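Local coordinates for protein TetR-family transcriptional regulator (Streptomyces coelicolor A3, PDB 2QIB) that probably binds DNA at cis-regulatory sites as a transcription factor of the TetR family, at residues A[62-76]-A[118-132]. Residues are numbered along the deposited sequence; the frame is centred on the assembly and turned at random.
Sequences EAALQRASDDLADRF and STTTNALVDSVRQAA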
loop_
_atom_site.group_PDB
_atom_site.type_symbol
_atom_site.label_atom_id
_atom_site.label_comp_id
_atom_site.label_asym_id
_atom_site.label_seq_id
_atom_site.Cartn_x
_atom_site.Cartn_y
_atom_site.Cartn_z
ATOM N N GLU A 62 -6.579 -19.035 10.604
ATOM C CA GLU A 62 -5.284 -19.193 9.891
ATOM C C GLU A 62 -5.353 -20.258 8.799
ATOM O O GLU A 62 -4.813 -20.062 7.687
ATOM C CB GLU A 62 -4.143 -19.462 10.904
ATOM C CG GLU A 62 -3.816 -18.226 11.757
ATOM C CD GLU A 62 -2.872 -18.519 12.937
ATOM O OE1 GLU A 62 -2.715 -19.710 13.274
ATOM O OE2 GLU A 62 -2.304 -17.560 13.530
ATOM N N ALA A 63 -6.045 -21.366 9.083
ATOM C CA ALA A 63 -6.199 -22.454 8.108
ATOM C C ALA A 63 -7.013 -21.986 6.885
ATOM O O ALA A 63 -6.639 -22.264 5.723
ATOM C CB ALA A 63 -6.833 -23.684 8.753
ATOM N N ALA A 64 -8.088 -21.253 7.144
ATOM C CA ALA A 64 -8.873 -20.646 6.047
ATOM C C ALA A 64 -8.001 -19.697 5.227
ATOM O O ALA A 64 -8.060 -19.701 4.003
ATOM C CB ALA A 64 -10.027 -19.899 6.597
ATOM N N LEU A 65 -7.226 -18.860 5.923
ATOM C CA LEU A 65 -6.371 -17.861 5.262
ATOM C C LEU A 65 -5.286 -18.530 4.421
ATOM O O LEU A 65 -4.973 -18.061 3.317
ATOM C CB LEU A 65 -5.768 -16.909 6.303
ATOM C CG LEU A 65 -4.833 -15.837 5.718
ATOM C CD1 LEU A 65 -5.551 -14.959 4.626
ATOM C CD2 LEU A 65 -4.281 -14.952 6.824
ATOM N N GLN A 66 -4.730 -19.636 4.917
ATOM C CA GLN A 66 -3.792 -20.445 4.127
ATOM C C GLN A 66 -4.406 -20.931 2.816
ATOM O O GLN A 66 -3.789 -20.835 1.744
ATOM C CB GLN A 66 -3.295 -21.639 4.951
ATOM C CG GLN A 66 -2.401 -22.619 4.147
ATOM C CD GLN A 66 -0.978 -22.107 4.058
ATOM O OE1 GLN A 66 -0.480 -21.763 2.979
ATOM N NE2 GLN A 66 -0.318 -22.029 5.203
ATOM N N ARG A 67 -5.618 -21.450 2.883
ATOM C CA ARG A 67 -6.289 -21.866 1.663
ATOM C C ARG A 67 -6.497 -20.694 0.682
ATOM O O ARG A 67 -6.229 -20.807 -0.523
ATOM C CB ARG A 67 -7.644 -22.497 1.985
ATOM C CG ARG A 67 -8.226 -23.135 0.724
ATOM C CD ARG A 67 -9.598 -23.718 0.886
ATOM N NE ARG A 67 -9.544 -24.982 1.622
ATOM C CZ ARG A 67 -10.605 -25.736 1.849
ATOM N NH1 ARG A 67 -11.792 -25.340 1.402
ATOM N NH2 ARG A 67 -10.488 -26.878 2.534
ATOM N N ALA A 68 -6.991 -19.582 1.228
ATOM C CA ALA A 68 -7.260 -18.367 0.431
ATOM C C ALA A 68 -5.975 -17.808 -0.191
ATOM O O ALA A 68 -5.950 -17.417 -1.375
ATOM C CB ALA A 68 -7.875 -17.328 1.306
ATOM N N SER A 69 -4.922 -17.784 0.615
ATOM C CA SER A 69 -3.606 -17.295 0.184
ATOM C C SER A 69 -3.036 -18.155 -0.945
ATOM O O SER A 69 -2.497 -17.629 -1.936
ATOM C CB SER A 69 -2.659 -17.239 1.399
ATOM O OG SER A 69 -3.108 -16.231 2.302
ATOM N N ASP A 70 -3.140 -19.484 -0.813
ATOM C CA ASP A 70 -2.735 -20.394 -1.882
ATOM C C ASP A 70 -3.507 -20.172 -3.168
ATOM O O ASP A 70 -2.928 -20.214 -4.269
ATOM C CB ASP A 70 -2.882 -21.863 -1.443
ATOM C CG ASP A 70 -1.847 -22.252 -0.402
ATOM O OD1 ASP A 70 -0.852 -21.522 -0.270
ATOM O OD2 ASP A 70 -2.032 -23.266 0.306
ATOM N N ASP A 71 -4.810 -19.950 -3.020
ATOM C CA ASP A 71 -5.685 -19.676 -4.158
ATOM C C ASP A 71 -5.187 -18.410 -4.896
ATOM O O ASP A 71 -4.894 -18.460 -6.125
ATOM C CB ASP A 71 -7.123 -19.543 -3.637
ATOM C CG ASP A 71 -8.137 -19.102 -4.705
ATOM O OD1 ASP A 71 -7.838 -19.039 -5.918
ATOM O OD2 ASP A 71 -9.284 -18.799 -4.300
ATOM N N LEU A 72 -5.077 -17.292 -4.179
ATOM C CA LEU A 72 -4.657 -16.024 -4.842
ATOM C C LEU A 72 -3.274 -16.169 -5.463
ATOM O O LEU A 72 -3.049 -15.748 -6.595
ATOM C CB LEU A 72 -4.675 -14.847 -3.876
ATOM C CG LEU A 72 -4.331 -13.480 -4.497
ATOM C CD1 LEU A 72 -5.179 -13.225 -5.778
ATOM C CD2 LEU A 72 -4.516 -12.369 -3.465
ATOM N N ALA A 73 -2.322 -16.713 -4.716
ATOM C CA ALA A 73 -0.991 -16.902 -5.303
ATOM C C ALA A 73 -1.036 -17.698 -6.644
ATOM O O ALA A 73 -0.305 -17.375 -7.603
ATOM C CB ALA A 73 -0.086 -17.595 -4.315
ATOM N N ASP A 74 -1.861 -18.747 -6.700
ATOM C CA ASP A 74 -1.982 -19.555 -7.906
ATOM C C ASP A 74 -2.597 -18.752 -9.036
ATOM O O ASP A 74 -2.242 -18.948 -10.208
ATOM C CB ASP A 74 -2.845 -20.801 -7.675
ATOM C CG ASP A 74 -2.093 -21.887 -6.932
ATOM O OD1 ASP A 74 -0.848 -21.754 -6.751
ATOM O OD2 ASP A 74 -2.749 -22.880 -6.535
ATOM N N ARG A 75 -3.473 -17.813 -8.680
ATOM C CA ARG A 75 -4.105 -16.951 -9.680
ATOM C C ARG A 75 -3.103 -16.037 -10.361
ATOM O O ARG A 75 -3.377 -15.542 -11.442
ATOM C CB ARG A 75 -5.259 -16.132 -9.083
ATOM C CG ARG A 75 -6.493 -16.999 -8.718
ATOM C CD ARG A 75 -7.614 -16.110 -8.185
ATOM N NE ARG A 75 -8.610 -16.902 -7.475
ATOM C CZ ARG A 75 -9.917 -16.648 -7.449
ATOM N NH1 ARG A 75 -10.444 -15.642 -8.155
ATOM N NH2 ARG A 75 -10.706 -17.426 -6.710
ATOM N N PHE A 76 -1.948 -15.811 -9.731
ATOM C CA PHE A 76 -0.893 -14.959 -10.339
ATOM C C PHE A 76 -0.146 -15.619 -11.508
ATOM O O PHE A 76 0.582 -14.940 -12.246
ATOM C CB PHE A 76 0.143 -14.539 -9.290
ATOM C CG PHE A 76 -0.412 -13.686 -8.172
ATOM C CD1 PHE A 76 -1.537 -12.889 -8.341
ATOM C CD2 PHE A 76 0.231 -13.685 -6.945
ATOM C CE1 PHE A 76 -1.999 -12.075 -7.296
ATOM C CE2 PHE A 76 -0.232 -12.889 -5.896
ATOM C CZ PHE A 76 -1.350 -12.094 -6.080
ATOM N N SER A 118 -1.846 -12.211 13.468
ATOM C CA SER A 118 -0.905 -13.080 14.157
ATOM C C SER A 118 0.356 -13.125 13.308
ATOM O O SER A 118 0.357 -12.689 12.139
ATOM C CB SER A 118 -1.461 -14.485 14.336
ATOM O OG SER A 118 -1.663 -15.110 13.090
ATOM N N THR A 119 1.425 -13.651 13.888
ATOM C CA THR A 119 2.657 -13.844 13.142
ATOM C C THR A 119 2.383 -14.697 11.912
ATOM O O THR A 119 2.928 -14.439 10.819
ATOM C CB THR A 119 3.737 -14.493 14.031
ATOM O OG1 THR A 119 4.157 -13.528 15.002
ATOM C CG2 THR A 119 4.946 -14.957 13.191
ATOM N N THR A 120 1.523 -15.696 12.087
ATOM C CA THR A 120 1.188 -16.592 11.013
ATOM C C THR A 120 0.403 -15.857 9.923
ATOM O O THR A 120 0.741 -16.015 8.751
ATOM C CB THR A 120 0.449 -17.824 11.524
ATOM O OG1 THR A 120 1.377 -18.590 12.316
ATOM C CG2 THR A 120 -0.048 -18.688 10.380
ATOM N N THR A 121 -0.610 -15.074 10.308
ATOM C CA THR A 121 -1.406 -14.358 9.279
ATOM C C THR A 121 -0.554 -13.346 8.513
ATOM O O THR A 121 -0.648 -13.272 7.291
ATOM C CB THR A 121 -2.725 -13.698 9.776
ATOM O OG1 THR A 121 -2.466 -12.570 10.617
ATOM C CG2 THR A 121 -3.591 -14.696 10.520
ATOM N N ASN A 122 0.271 -12.583 9.227
ATOM C CA ASN A 122 1.215 -11.645 8.558
ATOM C C ASN A 122 2.161 -12.322 7.598
ATOM O O ASN A 122 2.442 -11.772 6.521
ATOM C CB ASN A 122 2.040 -10.861 9.573
ATOM C CG ASN A 122 1.184 -10.042 10.477
ATOM O OD1 ASN A 122 0.008 -9.804 10.175
ATOM N ND2 ASN A 122 1.739 -9.633 11.627
ATOM N N ALA A 123 2.672 -13.496 7.996
ATOM C CA ALA A 123 3.532 -14.295 7.128
ATOM C C ALA A 123 2.793 -14.750 5.857
ATOM O O ALA A 123 3.354 -14.665 4.766
ATOM C CB ALA A 123 4.097 -15.494 7.881
ATOM N N LEU A 124 1.548 -15.238 6.007
ATOM C CA LEU A 124 0.739 -15.660 4.861
ATOM C C LEU A 124 0.525 -14.467 3.904
ATOM O O LEU A 124 0.744 -14.604 2.695
ATOM C CB LEU A 124 -0.609 -16.259 5.293
ATOM C CG LEU A 124 -0.517 -17.662 5.911
ATOM C CD1 LEU A 124 -1.833 -18.036 6.598
ATOM C CD2 LEU A 124 -0.140 -18.669 4.848
ATOM N N VAL A 125 0.132 -13.316 4.443
ATOM C CA VAL A 125 -0.091 -12.139 3.583
ATOM C C VAL A 125 1.216 -11.781 2.855
ATOM O O VAL A 125 1.253 -11.572 1.624
ATOM C CB VAL A 125 -0.677 -10.960 4.382
ATOM C CG1 VAL A 125 -0.686 -9.679 3.575
ATOM C CG2 VAL A 125 -2.122 -11.310 4.826
ATOM N N ASP A 126 2.305 -11.722 3.605
ATOM C CA ASP A 126 3.599 -11.444 2.966
ATOM C C ASP A 126 3.988 -12.451 1.899
ATOM O O ASP A 126 4.627 -12.078 0.906
ATOM C CB ASP A 126 4.698 -11.367 4.010
ATOM C CG ASP A 126 4.674 -10.077 4.742
ATOM O OD1 ASP A 126 4.187 -9.081 4.173
ATOM O OD2 ASP A 126 5.146 -10.049 5.885
ATOM N N SER A 127 3.636 -13.722 2.108
ATOM C CA SER A 127 3.965 -14.771 1.148
ATOM C C SER A 127 3.216 -14.549 -0.182
ATOM O O SER A 127 3.744 -14.833 -1.256
ATOM C CB SER A 127 3.691 -16.168 1.723
ATOM O OG SER A 127 2.308 -16.465 1.713
ATOM N N VAL A 128 1.989 -14.030 -0.095
ATOM C CA VAL A 128 1.216 -13.653 -1.303
ATOM C C VAL A 128 1.895 -12.462 -2.030
ATOM O O VAL A 128 2.077 -12.497 -3.257
ATOM C CB VAL A 128 -0.273 -13.344 -0.985
ATOM C CG1 VAL A 128 -1.042 -12.991 -2.269
ATOM C CG2 VAL A 128 -0.943 -14.525 -0.270
ATOM N N ARG A 129 2.296 -11.438 -1.271
ATOM C CA ARG A 129 3.003 -10.297 -1.851
ATOM C C ARG A 129 4.280 -10.757 -2.544
ATOM O O ARG A 129 4.574 -10.335 -3.675
ATOM C CB ARG A 129 3.347 -9.281 -0.772
ATOM C CG ARG A 129 2.124 -8.622 -0.184
ATOM C CD ARG A 129 2.552 -7.745 0.993
ATOM N NE ARG A 129 1.419 -6.986 1.496
ATOM C CZ ARG A 129 1.184 -6.768 2.771
ATOM N NH1 ARG A 129 1.996 -7.304 3.701
ATOM N NH2 ARG A 129 0.110 -6.071 3.124
ATOM N N GLN A 130 5.029 -11.636 -1.878
ATOM C CA GLN A 130 6.226 -12.183 -2.498
ATOM C C GLN A 130 5.926 -13.047 -3.752
ATOM O O GLN A 130 6.650 -12.974 -4.730
ATOM C CB GLN A 130 7.034 -12.966 -1.442
ATOM C CG GLN A 130 8.254 -13.649 -2.018
ATOM C CD GLN A 130 9.369 -12.676 -2.373
ATOM O OE1 GLN A 130 9.328 -11.495 -2.014
ATOM N NE2 GLN A 130 10.397 -13.183 -3.046
ATOM N N ALA A 131 4.856 -13.841 -3.737
ATOM C CA ALA A 131 4.436 -14.619 -4.915
ATOM C C ALA A 131 4.155 -13.700 -6.109
ATOM O O ALA A 131 4.599 -13.988 -7.246
ATOM C CB ALA A 131 3.197 -15.444 -4.597
ATOM N N ALA A 132 3.483 -12.570 -5.848
ATOM C CA ALA A 132 3.255 -11.572 -6.911
ATOM C C ALA A 132 4.590 -11.068 -7.459
ATOM O O ALA A 132 4.795 -11.023 -8.696
ATOM C CB ALA A 132 2.409 -10.378 -6.384
#
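Two helices of the all-helical TetR fold pack side by side here. Segments 62-75 and 119-132 run nearly parallel, at 8°, and their axes come within 9.2 Å. Helix 57-75 follows the predicted helix-turn-helix motif, and helix 119-140 belongs to the C-terminal domain. At one end Glu62 meets the N-terminus of the second helix. Ser118 is its N-cap: Ser118 OG accepts from Thr121 N at 3.0 Å and donates to Glu62 OE2 at 2.6 Å. The carboxylate uses its anti lone pair for this bond. The Glu62 chain is extended beyond CG and crosses Thr120 and Thr121 at about a right angle. Replacing Glu62 with an alanine would probably leave the Ser118 hydroxyl without this acceptor and take away one of the contacts on Thr121 CG2. Next, Leu124 is a knob in a hole formed by Glu62, Leu65, Gln66 and Ser69. Leu124 CD1 lies 3.8 Å from Leu65 CG. Ser69 OG donates a hydrogen bond to Leu65 O (2.8 Å), from above the carbonyl plane. Ser69 CB touches Val128 CG2. Val128 CG1, anti to the backbone N (chi1 -179°), reaches Leu72 CD2 at 3.7 Å and the Phe76 ring. The Phe76 ring has Leu72 O over one face and Val128 O at its edge, 3.5 Å from Phe76 CE2. The contact is thus mostly apolar, with one charged end, where the Glu62 carboxylate is probably stabilised by the positive end of the helix dipole.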